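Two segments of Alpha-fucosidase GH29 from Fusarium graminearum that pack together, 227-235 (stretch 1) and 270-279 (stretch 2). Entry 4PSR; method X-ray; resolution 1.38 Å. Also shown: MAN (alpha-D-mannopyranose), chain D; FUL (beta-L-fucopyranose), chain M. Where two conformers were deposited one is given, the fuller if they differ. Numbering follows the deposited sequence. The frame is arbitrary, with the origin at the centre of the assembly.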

ATOM      1  N   PHE A 227      -0.859  -2.173 -13.223  1.00 12.70           N
ATOM      2  CA  PHE A 227      -0.175  -3.231 -13.978  1.00 10.08           C
ATOM      3  C   PHE A 227      -0.176  -2.968 -15.480  1.00 12.71           C
ATOM      4  O   PHE A 227      -0.727  -1.972 -15.954  1.00 13.45           O
ATOM      5  CB  PHE A 227      -0.818  -4.594 -13.676  1.00 11.85           C
ATOM      6  CG  PHE A 227      -2.083  -4.867 -14.431  1.00 12.56           C
ATOM      7  CD1 PHE A 227      -2.091  -5.742 -15.497  1.00 15.01           C
ATOM      8  CD2 PHE A 227      -3.278  -4.255 -14.091  1.00 17.75           C
ATOM      9  CE1 PHE A 227      -3.260  -6.003 -16.217  1.00 14.98           C
ATOM     10  CE2 PHE A 227      -4.447  -4.519 -14.808  1.00 18.57           C
ATOM     11  CZ  PHE A 227      -4.432  -5.402 -15.877  1.00 16.41           C
ATOM     12  N   SER A 228       0.428  -3.894 -16.227  1.00 11.74           N
ATOM     13  CA  SER A 228       0.619  -3.807 -17.691  1.00 11.96           C
ATOM     14  C   SER A 228       1.738  -2.832 -18.041  1.00 11.78           C
ATOM     15  O   SER A 228       1.804  -2.347 -19.181  1.00 11.41           O
ATOM     16  CB  SER A 228      -0.672  -3.506 -18.449  1.00 11.52           C
ATOM     17  OG  SER A 228      -0.468  -3.781 -19.840  1.00 13.74           O
ATOM     18  N   LEU A 229       2.651  -2.571 -17.105  1.00 11.34           N
ATOM     19  CA  LEU A 229       3.891  -1.889 -17.419  1.00 12.35           C
ATOM     20  C   LEU A 229       4.852  -2.876 -18.134  1.00 13.15           C
ATOM     21  O   LEU A 229       5.449  -2.535 -19.172  1.00 13.65           O
ATOM     22  CB  LEU A 229       4.547  -1.275 -16.157  1.00 12.42           C
ATOM     23  CG  LEU A 229       3.665  -0.264 -15.385  1.00 12.52           C
ATOM     24  CD1 LEU A 229       4.456   0.263 -14.231  1.00 13.23           C
ATOM     25  CD2 LEU A 229       3.198   0.880 -16.284  1.00 11.75           C
ATOM     26  N   ASP A 230       5.003  -4.064 -17.548  1.00 12.67           N
ATOM     27  CA  ASP A 230       5.657  -5.223 -18.213  1.00 11.91           C
ATOM     28  C   ASP A 230       5.220  -6.445 -17.431  1.00 11.03           C
ATOM     29  O   ASP A 230       5.979  -6.962 -16.590  1.00 14.69           O
ATOM     30  CB  ASP A 230       7.184  -5.082 -18.262  1.00 13.80           C
ATOM     31  CG  ASP A 230       7.874  -6.205 -19.062  1.00 13.89           C
ATOM     32  OD1 ASP A 230       7.129  -6.952 -19.747  1.00 16.13           O
ATOM     33  OD2 ASP A 230       9.138  -6.284 -18.969  1.00 14.71           O
ATOM     34  N   SER A 231       3.991  -6.862 -17.663  1.00 14.41           N
ATOM     35  CA  SER A 231       3.424  -7.997 -16.950  1.00 15.62           C
ATOM     36  C   SER A 231       2.794  -8.963 -17.935  1.00 15.00           C
ATOM     37  O   SER A 231       1.584  -9.148 -17.991  1.00 15.99           O
ATOM     38  CB  SER A 231       2.477  -7.525 -15.844  1.00 19.96           C
ATOM     39  OG  SER A 231       1.509  -6.650 -16.347  1.00 17.81           O
ATOM     40  N   PRO A 232       3.658  -9.617 -18.733  1.00 17.62           N
ATOM     41  CA  PRO A 232       3.187 -10.608 -19.700  1.00 19.76           C
ATOM     42  C   PRO A 232       2.378 -11.700 -19.017  1.00 15.57           C
ATOM     43  O   PRO A 232       2.727 -12.163 -17.915  1.00 18.02           O
ATOM     44  CB  PRO A 232       4.486 -11.143 -20.322  1.00 20.86           C
ATOM     45  CG  PRO A 232       5.529 -10.907 -19.311  1.00 17.33           C
ATOM     46  CD  PRO A 232       5.121  -9.619 -18.597  1.00 17.13           C
ATOM     47  N   GLY A 233       1.253 -12.020 -19.635  1.00 19.14           N
ATOM     48  CA  GLY A 233       0.337 -13.024 -19.140  1.00 23.04           C
ATOM     49  C   GLY A 233      -0.766 -12.510 -18.234  1.00 29.05           C
ATOM     50  O   GLY A 233      -1.634 -13.284 -17.839  1.00 30.27           O
ATOM     51  N   GLU A 234      -0.762 -11.215 -17.933  1.00 21.79           N
ATOM     52  CA  GLU A 234      -1.716 -10.640 -16.977  1.00 22.44           C
ATOM     53  C   GLU A 234      -2.869  -9.872 -17.642  1.00 25.04           C
ATOM     54  O   GLU A 234      -3.680  -9.246 -16.965  1.00 23.99           O
ATOM     55  CB  GLU A 234      -0.983  -9.733 -15.997  1.00 23.27           C
ATOM     56  CG  GLU A 234       0.072 -10.453 -15.181  1.00 26.68           C
ATOM     57  CD  GLU A 234      -0.525 -11.531 -14.302  1.00 54.06           C
ATOM     58  OE1 GLU A 234      -1.572 -11.273 -13.679  1.00 34.50           O
ATOM     59  OE2 GLU A 234       0.042 -12.638 -14.245  1.00 45.16           O
ATOM     60  N   CYS A 235      -2.939  -9.933 -18.957  1.00 18.73           N
ATOM     61  CA  CYS A 235      -3.920  -9.187 -19.745  1.00 17.68           C
ATOM     62  C   CYS A 235      -4.964 -10.109 -20.408  1.00 18.39           C
ATOM     63  O   CYS A 235      -5.504  -9.854 -21.504  1.00 18.75           O
ATOM     64  CB  CYS A 235      -3.206  -8.304 -20.782  1.00 16.58           C
ATOM     65  SG  CYS A 235      -2.386  -6.859 -20.106  1.00 16.65           S
ATOM     66  N   THR A 270       5.145   4.102  -7.355  1.00 10.35           N
ATOM     67  CA  THR A 270       4.805   2.727  -7.000  1.00 10.28           C
ATOM     68  C   THR A 270       4.365   1.953  -8.253  1.00 12.77           C
ATOM     69  O   THR A 270       3.960   2.547  -9.273  1.00 12.78           O
ATOM     70  CB  THR A 270       3.674   2.624  -5.914  1.00 11.40           C
ATOM     71  OG1 THR A 270       2.416   2.976  -6.499  1.00 11.62           O
ATOM     72  CG2 THR A 270       3.934   3.514  -4.707  1.00 12.67           C
ATOM     73  N   TYR A 271       4.474   0.640  -8.193  1.00 11.48           N
ATOM     74  CA  TYR A 271       4.044  -0.205  -9.306  1.00 10.04           C
ATOM     75  C   TYR A 271       3.624  -1.543  -8.696  1.00 10.58           C
ATOM     76  O   TYR A 271       4.044  -1.862  -7.571  1.00 11.19           O
ATOM     77  CB  TYR A 271       5.130  -0.354 -10.395  1.00 12.46           C
ATOM     78  CG  TYR A 271       6.283  -1.199  -9.935  1.00 12.36           C
ATOM     79  CD1 TYR A 271       7.083  -0.825  -8.858  1.00 13.63           C
ATOM     80  CD2 TYR A 271       6.547  -2.411 -10.573  1.00 13.36           C
ATOM     81  CE1 TYR A 271       8.089  -1.629  -8.412  1.00 15.69           C
ATOM     82  CE2 TYR A 271       7.560  -3.229 -10.135  1.00 17.02           C
ATOM     83  CZ  TYR A 271       8.331  -2.842  -9.062  1.00 18.51           C
ATOM     84  OH  TYR A 271       9.328  -3.690  -8.607  1.00 18.21           O
ATOM     85  N   LYS A 272       2.798  -2.309  -9.404  1.00 11.19           N
ATOM     86  CA  LYS A 272       2.289  -3.566  -8.826  1.00 10.45           C
ATOM     87  C   LYS A 272       3.428  -4.576  -8.635  1.00 11.71           C
ATOM     88  O   LYS A 272       4.270  -4.738  -9.500  1.00 12.40           O
ATOM     89  CB  LYS A 272       1.140  -4.148  -9.640  1.00 12.22           C
ATOM     90  CG  LYS A 272      -0.095  -3.276  -9.638  1.00 11.20           C
ATOM     91  CD  LYS A 272      -0.714  -3.167  -8.227  1.00 13.88           C
ATOM     92  CE  LYS A 272      -2.014  -2.383  -8.204  1.00 14.80           C
ATOM     93  NZ  LYS A 272      -3.106  -3.150  -8.843  1.00 13.63           N
ATOM     94  N   HIS A 273       3.422  -5.241  -7.482  0.64 12.83           N
ATOM     95  CA  HIS A 273       4.495  -6.138  -7.048  0.64 13.15           C
ATOM     96  C   HIS A 273       4.891  -7.174  -8.089  0.64 16.79           C
ATOM     97  O   HIS A 273       6.067  -7.426  -8.293  0.64 15.97           O
ATOM     98  CB  HIS A 273       4.088  -6.824  -5.726  0.64 12.61           C
ATOM     99  CG  HIS A 273       4.997  -7.946  -5.309  0.64 11.86           C
ATOM    100  ND1 HIS A 273       4.565  -9.249  -5.188  0.64 23.25           N
ATOM    101  CD2 HIS A 273       6.307  -7.949  -4.973  0.64 13.11           C
ATOM    102  CE1 HIS A 273       5.574 -10.011  -4.799  0.64 18.51           C
ATOM    103  NE2 HIS A 273       6.643  -9.250  -4.663  0.64 12.95           N
ATOM    104  N   HIS A 274       3.901  -7.754  -8.734  1.00 13.89           N
ATOM    105  CA  HIS A 274       4.121  -8.861  -9.683  1.00 15.37           C
ATOM    106  C   HIS A 274       4.591  -8.369 -11.057  1.00 18.43           C
ATOM    107  O   HIS A 274       5.065  -9.145 -11.878  1.00 19.60           O
ATOM    108  CB  HIS A 274       2.837  -9.653  -9.826  1.00 20.34           C
ATOM    109  CG  HIS A 274       1.719  -8.893 -10.470  1.00 23.78           C
ATOM    110  ND1 HIS A 274       1.494  -8.919 -11.832  1.00 36.19           N
ATOM    111  CD2 HIS A 274       0.764  -8.088  -9.946  1.00 29.60           C
ATOM    112  CE1 HIS A 274       0.441  -8.172 -12.117  1.00 45.95           C
ATOM    113  NE2 HIS A 274      -0.024  -7.663 -10.991  1.00 24.32           N
ATOM    114  N   ASP A 275       4.452  -7.076 -11.299  1.00 14.36           N
ATOM    115  CA  ASP A 275       4.789  -6.455 -12.576  1.00 14.71           C
ATOM    116  C   ASP A 275       6.303  -6.247 -12.641  1.00 13.58           C
ATOM    117  O   ASP A 275       6.985  -5.978 -11.633  1.00 14.58           O
ATOM    118  CB  ASP A 275       4.020  -5.113 -12.646  1.00 12.19           C
ATOM    119  CG  ASP A 275       4.020  -4.435 -14.018  1.00 13.32           C
ATOM    120  OD1 ASP A 275       4.944  -4.646 -14.839  1.00 14.35           O
ATOM    121  OD2 ASP A 275       3.024  -3.706 -14.284  1.00 14.36           O
ATOM    122  N   HIS A 276       6.868  -6.399 -13.840  1.00 14.93           N
ATOM    123  CA  HIS A 276       8.302  -6.274 -14.040  1.00 14.93           C
ATOM    124  C   HIS A 276       8.668  -4.919 -14.653  1.00 16.79           C
ATOM    125  O   HIS A 276       9.811  -4.669 -15.007  1.00 15.52           O
ATOM    126  CB  HIS A 276       8.802  -7.416 -14.945  1.00 19.90           C
ATOM    127  CG  HIS A 276       8.562  -8.778 -14.376  1.00 23.96           C
ATOM    128  ND1 HIS A 276       9.280  -9.276 -13.312  1.00 33.60           N
ATOM    129  CD2 HIS A 276       7.670  -9.736 -14.712  1.00 27.23           C
ATOM    130  CE1 HIS A 276       8.848 -10.491 -13.023  1.00 29.68           C
ATOM    131  NE2 HIS A 276       7.866 -10.792 -13.853  1.00 25.57           N
ATOM    132  N   GLY A 277       7.687  -4.040 -14.794  1.00 13.86           N
ATOM    133  CA  GLY A 277       7.902  -2.830 -15.563  1.00 12.62           C
ATOM    134  C   GLY A 277       8.846  -1.802 -14.982  1.00 12.28           C
ATOM    135  O   GLY A 277       9.475  -1.047 -15.726  1.00 11.93           O
ATOM    136  N   PHE A 278       8.905  -1.720 -13.648  1.00 11.82           N
ATOM    137  CA  PHE A 278       9.880  -0.892 -12.964  1.00 12.27           C
ATOM    138  C   PHE A 278      10.768  -1.812 -12.106  1.00 12.15           C
ATOM    139  O   PHE A 278      10.496  -3.025 -12.012  1.00 15.94           O
ATOM    140  CB  PHE A 278       9.211   0.155 -12.026  1.00 11.82           C
ATOM    141  CG  PHE A 278       8.385   1.237 -12.711  1.00 10.74           C
ATOM    142  CD1 PHE A 278       8.487   1.516 -14.065  1.00 13.94           C
ATOM    143  CD2 PHE A 278       7.505   2.002 -11.942  1.00 11.36           C
ATOM    144  CE1 PHE A 278       7.724   2.535 -14.635  1.00 12.08           C
ATOM    145  CE2 PHE A 278       6.756   3.013 -12.490  1.00 13.19           C
ATOM    146  CZ  PHE A 278       6.861   3.285 -13.850  1.00 12.36           C
ATOM    147  N   ARG A 279      11.772  -1.226 -11.467  0.50 13.31           N
ATOM    148  CA  ARG A 279      12.694  -1.954 -10.594  0.50 14.82           C
ATOM    149  C   ARG A 279      12.462  -1.528  -9.136  0.50 12.28           C
ATOM    150  O   ARG A 279      12.045  -0.396  -8.860  0.50 11.48           O
ATOM    151  CB  ARG A 279      14.151  -1.679 -11.008  0.50 16.28           C
ATOM    152  CG  ARG A 279      14.470  -1.937 -12.487  0.50 15.61           C
ATOM    153  CD  ARG A 279      14.758  -3.397 -12.765  0.50 25.21           C
ATOM    154  NE  ARG A 279      14.984  -3.667 -14.187  0.50 24.40           N
ATOM    155  CZ  ARG A 279      16.171  -3.659 -14.788  0.50 23.48           C
ATOM    156  NH1 ARG A 279      16.252  -3.938 -16.078  0.50 25.63           N
ATOM    157  NH2 ARG A 279      17.279  -3.375 -14.119  0.50 25.37           N
TER
HETATM  158  C1  MAN D   4      11.359 -10.056 -23.145  0.51 14.63           C
HETATM  159  C2  MAN D   4      11.301  -8.604 -22.711  0.51 15.02           C
HETATM  160  C3  MAN D   4      10.413  -8.448 -21.480  0.51 15.62           C
HETATM  161  C4  MAN D   4       9.066  -9.142 -21.644  0.51 16.85           C
HETATM  162  C5  MAN D   4       9.238 -10.564 -22.191  0.51 16.53           C
HETATM  163  C6  MAN D   4       7.916 -11.255 -22.588  0.51 25.65           C
HETATM  164  O2  MAN D   4      10.698  -7.807 -23.721  0.51 18.01           O
HETATM  165  O3  MAN D   4      10.230  -7.086 -21.194  0.51 16.95           O
HETATM  166  O4  MAN D   4       8.455  -9.238 -20.366  0.51 18.95           O
HETATM  167  O5  MAN D   4      10.063 -10.529 -23.367  0.51 15.42           O
HETATM  168  O6  MAN D   4       7.147 -10.364 -23.398  0.51 31.81           O
HETATM  169  C1  FUL M 622      -6.297  -3.286 -10.193  1.00 13.49           C
HETATM  170  C2  FUL M 622      -7.286  -2.607 -11.119  1.00 16.14           C
HETATM  171  O2  FUL M 622      -7.585  -3.402 -12.276  1.00 13.61           O
HETATM  172  C3  FUL M 622      -8.527  -2.373 -10.299  1.00 13.34           C
HETATM  173  O3  FUL M 622      -9.522  -1.810 -11.125  1.00 12.57           O
HETATM  174  C4  FUL M 622      -8.154  -1.448  -9.168  1.00 13.81           C
HETATM  175  O4  FUL M 622      -7.763  -0.186  -9.699  1.00 13.00           O
HETATM  176  C5  FUL M 622      -7.025  -2.074  -8.358  1.00 14.89           C
HETATM  177  C6  FUL M 622      -6.530  -1.176  -7.244  1.00 15.82           C
HETATM  178  O5  FUL M 622      -5.899  -2.411  -9.165  1.00 13.26           O
HETATM  179  O1  FUL M 622      -5.146  -3.607 -10.932  1.00 15.10           O
HETATM  180  O   HOH W   1      10.812  -4.593 -17.948  1.00 22.39           O

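The contact is organised around the carboxylate of Asp-275, a buried residue whose CA-to-CB bond runs sideways but whose end comes nearer the other stretch to accept hydrogen bonds from successive backbone amides. Asp-230 N donates to Asp-275 OD1 at 2.8 Å and Leu-229 N to Asp-275 OD2 at 3.1 Å, so each oxygen holds one amide of stretch 1. OD1 also accepts from within its own stretch, with Gly-277 N 2.8 Å from Asp-275 OD1; these donors offset the cost of burying a charged group. A third bond across the interface is purely backbone: His-276 N donates to Asp-230 O at 2.9 Å. Asp-230 thus gives its amide and receives through its carbonyl, joining stretch 1, which has no regular structure, to the loop that follows the strand in stretch 2.

Turns lie within both stretches. A type I turn from Lys-272 to Asp-275, closed by Asp-275 N to Lys-272 O at 3.0 Å, begins at Lys-272, the last residue of the strand, while a type II turn spans Ser-231 to Glu-234. The side chain of Asp-230 serves other partners, accepting from the mannose O4 and O3, through OD1 and OD2 respectively. A water donates to both Asp-230 OD2 and His-276 O, linking the stretches a second way.

Beyond the polar centre, Leu-229 provides the main apolar contact. Leu-229 CD1 sits over the face of the Phe-278 ring, 3.9 Å from the ring centroid, in a CH-pi interaction, and lies 3.9 Å from Tyr-271 CB. Leu-229 CB approaches Gly-277 CA to 3.7 Å; an ideal CB on that glycine would fall 2.2 Å from Leu-229 CB, so Leu-229 CB can come this close only because Gly-277 has no side chain. At the more exposed margin, His-274 CE1 packs 3.8 Å from Glu-234 CG and 4.1 Å from Phe-227 CB. Nearby, Lys-272 NZ donates to fucose O5 at 2.9 Å.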